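Local atomic coordinates of hydrolase, haloacid dehalogenase-like family (Chlorobaculum tepidum, PDB entry 2HCF), a protein that probably works as a magnesium-dependent hydrolase of the haloacid dehalogenase family, with no specific substrate assigned. Residues Phe45-Val57 and Ala141-Pro153. Residues are numbered along the deposited sequence; the frame is centred on the assembly and turned at random.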
loop_
_atom_site.group_PDB
_atom_site.type_symbol
_atom_site.label_atom_id
_atom_site.label_comp_id
_atom_site.label_asym_id
_atom_site.label_seq_id
_atom_site.Cartn_x
_atom_site.Cartn_y
_atom_site.Cartn_z
ATOM N N PHE A 45 8.921 -2.284 9.006
ATOM C CA PHE A 45 7.923 -3.011 8.251
ATOM C C PHE A 45 7.399 -2.201 7.049
ATOM O O PHE A 45 6.403 -2.561 6.432
ATOM C CB PHE A 45 6.839 -3.521 9.199
ATOM C CG PHE A 45 7.360 -4.548 10.211
ATOM C CD1 PHE A 45 7.970 -5.731 9.784
ATOM C CD2 PHE A 45 7.257 -4.320 11.580
ATOM C CE1 PHE A 45 8.441 -6.667 10.699
ATOM C CE2 PHE A 45 7.744 -5.262 12.494
ATOM C CZ PHE A 45 8.342 -6.423 12.044
ATOM N N SER A 46 8.141 -1.153 6.684
ATOM C CA SER A 46 7.898 -0.412 5.443
ATOM C C SER A 46 7.814 -1.308 4.233
ATOM O O SER A 46 8.730 -2.062 3.956
ATOM C CB SER A 46 9.018 0.596 5.193
ATOM O OG SER A 46 8.859 1.691 6.050
ATOM N N GLY A 47 6.708 -1.214 3.505
ATOM C CA GLY A 47 6.534 -1.971 2.288
ATOM C C GLY A 47 6.136 -3.421 2.456
ATOM O O GLY A 47 5.939 -4.118 1.475
ATOM N N LYS A 48 5.988 -3.882 3.700
ATOM C CA LYS A 48 5.653 -5.273 3.965
ATOM C C LYS A 48 4.131 -5.482 4.118
ATOM O O LYS A 48 3.368 -4.543 4.333
ATOM C CB LYS A 48 6.466 -5.777 5.168
ATOM C CG LYS A 48 7.971 -5.872 4.834
ATOM C CD LYS A 48 8.831 -5.978 6.074
HETATM N N MSE A 49 3.700 -6.723 3.932
HETATM C CA MSE A 49 2.279 -7.065 3.967
HETATM C C MSE A 49 1.832 -7.199 5.433
HETATM O O MSE A 49 2.551 -7.783 6.213
HETATM C CB MSE A 49 2.078 -8.381 3.232
HETATM C CG MSE A 49 2.540 -8.408 1.786
HETATM SE SE MSE A 49 1.427 -7.243 0.686
HETATM C CE MSE A 49 -0.101 -7.728 1.095
ATOM N N ASP A 50 0.656 -6.684 5.809
ATOM C CA ASP A 50 0.189 -6.806 7.200
ATOM C C ASP A 50 0.236 -8.273 7.708
ATOM O O ASP A 50 0.618 -8.544 8.850
ATOM C CB ASP A 50 -1.230 -6.250 7.347
ATOM C CG ASP A 50 -1.277 -4.768 7.508
ATOM O OD1 ASP A 50 -0.210 -4.136 7.641
ATOM O OD2 ASP A 50 -2.409 -4.209 7.482
ATOM N N GLY A 51 -0.082 -9.233 6.837
ATOM C CA GLY A 51 -0.113 -10.627 7.248
ATOM C C GLY A 51 1.271 -11.149 7.515
ATOM O O GLY A 51 1.486 -11.900 8.455
ATOM N N ALA A 52 2.222 -10.709 6.707
ATOM C CA ALA A 52 3.601 -11.136 6.851
ATOM C C ALA A 52 4.212 -10.524 8.137
ATOM O O ALA A 52 5.034 -11.151 8.812
ATOM C CB ALA A 52 4.384 -10.725 5.634
ATOM N N ILE A 53 3.776 -9.324 8.487
ATOM C CA ILE A 53 4.225 -8.681 9.715
ATOM C C ILE A 53 3.755 -9.495 10.928
ATOM O O ILE A 53 4.517 -9.686 11.856
ATOM C CB ILE A 53 3.698 -7.228 9.823
ATOM C CG1 ILE A 53 4.331 -6.356 8.723
ATOM C CG2 ILE A 53 4.032 -6.659 11.204
ATOM C CD1 ILE A 53 3.643 -4.969 8.583
ATOM N N ILE A 54 2.510 -9.983 10.892
ATOM C CA ILE A 54 1.952 -10.793 11.979
ATOM C C ILE A 54 2.757 -12.049 12.141
ATOM O O ILE A 54 3.136 -12.377 13.255
ATOM C CB ILE A 54 0.455 -11.090 11.770
ATOM C CG1 ILE A 54 -0.325 -9.775 11.887
ATOM C CG2 ILE A 54 -0.055 -12.154 12.754
ATOM C CD1 ILE A 54 -1.823 -9.854 11.519
ATOM N N TYR A 55 3.049 -12.738 11.038
ATOM C CA TYR A 55 3.861 -13.964 11.111
ATOM C C TYR A 55 5.268 -13.691 11.626
ATOM O O TYR A 55 5.786 -14.473 12.427
ATOM C CB TYR A 55 3.898 -14.732 9.760
ATOM C CG TYR A 55 2.668 -15.610 9.516
ATOM C CD1 TYR A 55 2.603 -16.918 9.990
ATOM C CD2 TYR A 55 1.567 -15.124 8.820
ATOM C CE1 TYR A 55 1.472 -17.705 9.781
ATOM C CE2 TYR A 55 0.445 -15.901 8.593
ATOM C CZ TYR A 55 0.395 -17.188 9.092
ATOM O OH TYR A 55 -0.743 -17.933 8.862
ATOM N N GLU A 56 5.878 -12.598 11.190
ATOM C CA GLU A 56 7.246 -12.287 11.568
ATOM C C GLU A 56 7.361 -12.000 13.058
ATOM O O GLU A 56 8.093 -12.671 13.743
ATOM C CB GLU A 56 7.842 -11.145 10.735
ATOM C CG GLU A 56 9.324 -10.891 11.099
ATOM C CD GLU A 56 10.091 -10.044 10.080
ATOM O OE1 GLU A 56 9.531 -9.673 9.016
ATOM O OE2 GLU A 56 11.279 -9.756 10.354
ATOM N N VAL A 57 6.600 -11.053 13.572
ATOM C CA VAL A 57 6.765 -10.659 14.980
ATOM C C VAL A 57 6.425 -11.776 15.982
ATOM O O VAL A 57 7.021 -11.844 17.072
ATOM C CB VAL A 57 5.986 -9.368 15.296
ATOM C CG1 VAL A 57 6.382 -8.264 14.311
ATOM C CG2 VAL A 57 4.504 -9.610 15.264
ATOM N N ALA A 141 -5.572 -4.292 -4.819
ATOM C CA ALA A 141 -5.139 -5.509 -4.225
ATOM C C ALA A 141 -4.526 -5.164 -2.865
ATOM O O ALA A 141 -3.828 -4.126 -2.723
ATOM C CB ALA A 141 -4.131 -6.224 -5.114
ATOM N N PHE A 142 -4.801 -6.025 -1.876
ATOM C CA PHE A 142 -4.544 -5.758 -0.452
ATOM C C PHE A 142 -3.941 -6.952 0.293
ATOM O O PHE A 142 -3.777 -8.065 -0.264
ATOM C CB PHE A 142 -5.848 -5.360 0.236
ATOM C CG PHE A 142 -6.631 -4.290 -0.477
ATOM C CD1 PHE A 142 -6.430 -2.956 -0.174
ATOM C CD2 PHE A 142 -7.608 -4.621 -1.421
ATOM C CE1 PHE A 142 -7.178 -1.946 -0.837
ATOM C CE2 PHE A 142 -8.369 -3.605 -2.076
ATOM C CZ PHE A 142 -8.117 -2.285 -1.787
ATOM N N ALA A 143 -3.626 -6.753 1.578
ATOM C CA ALA A 143 -3.083 -7.845 2.412
ATOM C C ALA A 143 -4.091 -8.971 2.646
ATOM O O ALA A 143 -3.721 -10.071 3.062
ATOM C CB ALA A 143 -2.558 -7.334 3.744
ATOM N N ASP A 144 -5.361 -8.716 2.379
ATOM C CA ASP A 144 -6.335 -9.811 2.377
ATOM C C ASP A 144 -6.039 -10.848 1.299
ATOM O O ASP A 144 -6.463 -11.998 1.400
ATOM C CB ASP A 144 -7.729 -9.266 2.211
ATOM C CG ASP A 144 -7.945 -8.022 3.037
ATOM O OD1 ASP A 144 -7.450 -6.978 2.599
ATOM O OD2 ASP A 144 -8.587 -8.072 4.109
ATOM N N ASP A 145 -5.293 -10.445 0.284
ATOM C CA ASP A 145 -5.113 -11.262 -0.919
ATOM C C ASP A 145 -3.857 -12.114 -0.944
ATOM O O ASP A 145 -3.796 -13.098 -1.688
ATOM C CB ASP A 145 -5.119 -10.353 -2.147
ATOM C CG ASP A 145 -6.423 -9.594 -2.308
ATOM O OD1 ASP A 145 -7.483 -10.224 -2.157
ATOM O OD2 ASP A 145 -6.401 -8.371 -2.591
ATOM N N ALA A 146 -2.849 -11.731 -0.166
ATOM C CA ALA A 146 -1.592 -12.469 -0.132
ATOM C C ALA A 146 -0.678 -12.045 1.003
ATOM O O ALA A 146 -0.769 -10.942 1.505
ATOM C CB ALA A 146 -0.854 -12.298 -1.448
ATOM N N LEU A 147 0.253 -12.937 1.353
ATOM C CA LEU A 147 1.310 -12.626 2.310
ATOM C C LEU A 147 2.528 -12.043 1.586
ATOM O O LEU A 147 3.328 -11.355 2.194
ATOM C CB LEU A 147 1.733 -13.893 3.084
ATOM C CG LEU A 147 0.688 -14.596 3.971
ATOM C CD1 LEU A 147 1.236 -15.946 4.448
ATOM C CD2 LEU A 147 0.273 -13.763 5.162
ATOM N N ASP A 148 2.652 -12.326 0.284
ATOM C CA ASP A 148 3.783 -11.880 -0.533
ATOM C C ASP A 148 3.350 -10.784 -1.503
ATOM O O ASP A 148 2.427 -10.999 -2.319
ATOM C CB ASP A 148 4.302 -13.063 -1.322
ATOM C CG ASP A 148 5.429 -12.692 -2.278
ATOM O OD1 ASP A 148 5.825 -11.505 -2.329
ATOM O OD2 ASP A 148 5.934 -13.620 -2.956
ATOM N N ARG A 149 4.013 -9.626 -1.417
ATOM C CA ARG A 149 3.612 -8.411 -2.175
ATOM C C ARG A 149 3.647 -8.700 -3.672
ATOM O O ARG A 149 2.918 -8.113 -4.456
ATOM C CB ARG A 149 4.507 -7.186 -1.873
ATOM C CG ARG A 149 3.840 -5.858 -2.286
ATOM C CD ARG A 149 4.724 -4.637 -2.162
ATOM N NE ARG A 149 3.880 -3.491 -2.430
ATOM C CZ ARG A 149 3.354 -2.738 -1.493
ATOM N NH1 ARG A 149 3.657 -2.948 -0.222
ATOM N NH2 ARG A 149 2.556 -1.735 -1.829
ATOM N N ASN A 150 4.510 -9.632 -4.052
ATOM C CA ASN A 150 4.711 -9.988 -5.470
ATOM C C ASN A 150 3.593 -10.768 -6.139
ATOM O O ASN A 150 3.604 -10.903 -7.364
ATOM C CB ASN A 150 6.031 -10.728 -5.634
ATOM C CG ASN A 150 7.220 -9.832 -5.360
ATOM O OD1 ASN A 150 7.108 -8.599 -5.373
ATOM N ND2 ASN A 150 8.366 -10.445 -5.107
ATOM N N GLU A 151 2.631 -11.253 -5.354
ATOM C CA GLU A 151 1.375 -11.798 -5.890
ATOM C C GLU A 151 0.354 -10.705 -6.250
ATOM O O GLU A 151 -0.481 -10.905 -7.136
ATOM C CB GLU A 151 0.755 -12.766 -4.877
ATOM C CG GLU A 151 1.656 -13.974 -4.578
ATOM C CD GLU A 151 1.060 -14.929 -3.549
ATOM O OE1 GLU A 151 -0.200 -15.081 -3.498
ATOM O OE2 GLU A 151 1.866 -15.532 -2.783
ATOM N N LEU A 152 0.441 -9.549 -5.589
ATOM C CA LEU A 152 -0.562 -8.476 -5.741
ATOM C C LEU A 152 -0.758 -7.833 -7.134
ATOM O O LEU A 152 -1.892 -7.563 -7.520
ATOM C CB LEU A 152 -0.307 -7.379 -4.711
ATOM C CG LEU A 152 -0.514 -7.679 -3.217
ATOM C CD1 LEU A 152 -0.775 -6.386 -2.453
ATOM C CD2 LEU A 152 -1.599 -8.695 -2.958
ATOM N N PRO A 153 0.326 -7.566 -7.888
ATOM C CA PRO A 153 0.172 -6.947 -9.209
ATOM C C PRO A 153 -0.701 -7.795 -10.136
ATOM O O PRO A 153 -1.506 -7.275 -10.861
ATOM C CB PRO A 153 1.605 -6.914 -9.755
ATOM C CG PRO A 153 2.453 -7.041 -8.596
ATOM C CD PRO A 153 1.735 -7.846 -7.589
HETATM O O HOH W 1 -0.958 -10.337 4.200
#
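Met-49, the N-cap residue of helix 50-59, sits across from Ala-143, and Ala-52 from Leu-147, so the start of that helix lies against the irregular chain that leads from strand 140-141 to helix 152-164. Met-49, a selenomethionine bent at chi2 and chi3, curls into the loop along backbone carbonyls: CG lies 3.1 Å from Leu-147 O, and CE comes close to Ala-146 O and lies 3.6 Å from Ala-143 CB. Leu-152 reaches in tip to tip, its CD1 3.9 Å from Met-49 CE. Further along helix 50-59, Gly-51 is met by Leu-147 from the loop, its CD2 3.7 Å from Gly-51 C; Leu-147 also crosses Tyr-55 at about a right angle, and a side chain on Gly-51 would collide with that methyl. A water accepts weakly from Gly-51 N and donates to Ala-146 O, its oxygen 2.8 Å from Ala-146 O.

The direct polar link is Arg-149 NH1 to Gly-47 O, 3.1 Å and bent to 140° at the hydrogen, the donor standing well above the carbonyl plane. With CG anti to the backbone N (chi1 -162°), the extended arginine carries NH2 to salt bridges with Asp-10, a magnesium ligand, and Asp-182. A leucine here would probably leave Gly-47 O without this donor and take the guanidinium charge from beside Asp-10 and Asp-182. Asp-10 opens the DxDx(T/V) signature, so Arg-149 is consistent with the conserved Lys/Arg of HAD motif III, tying the Gly-47 turn to the metal site.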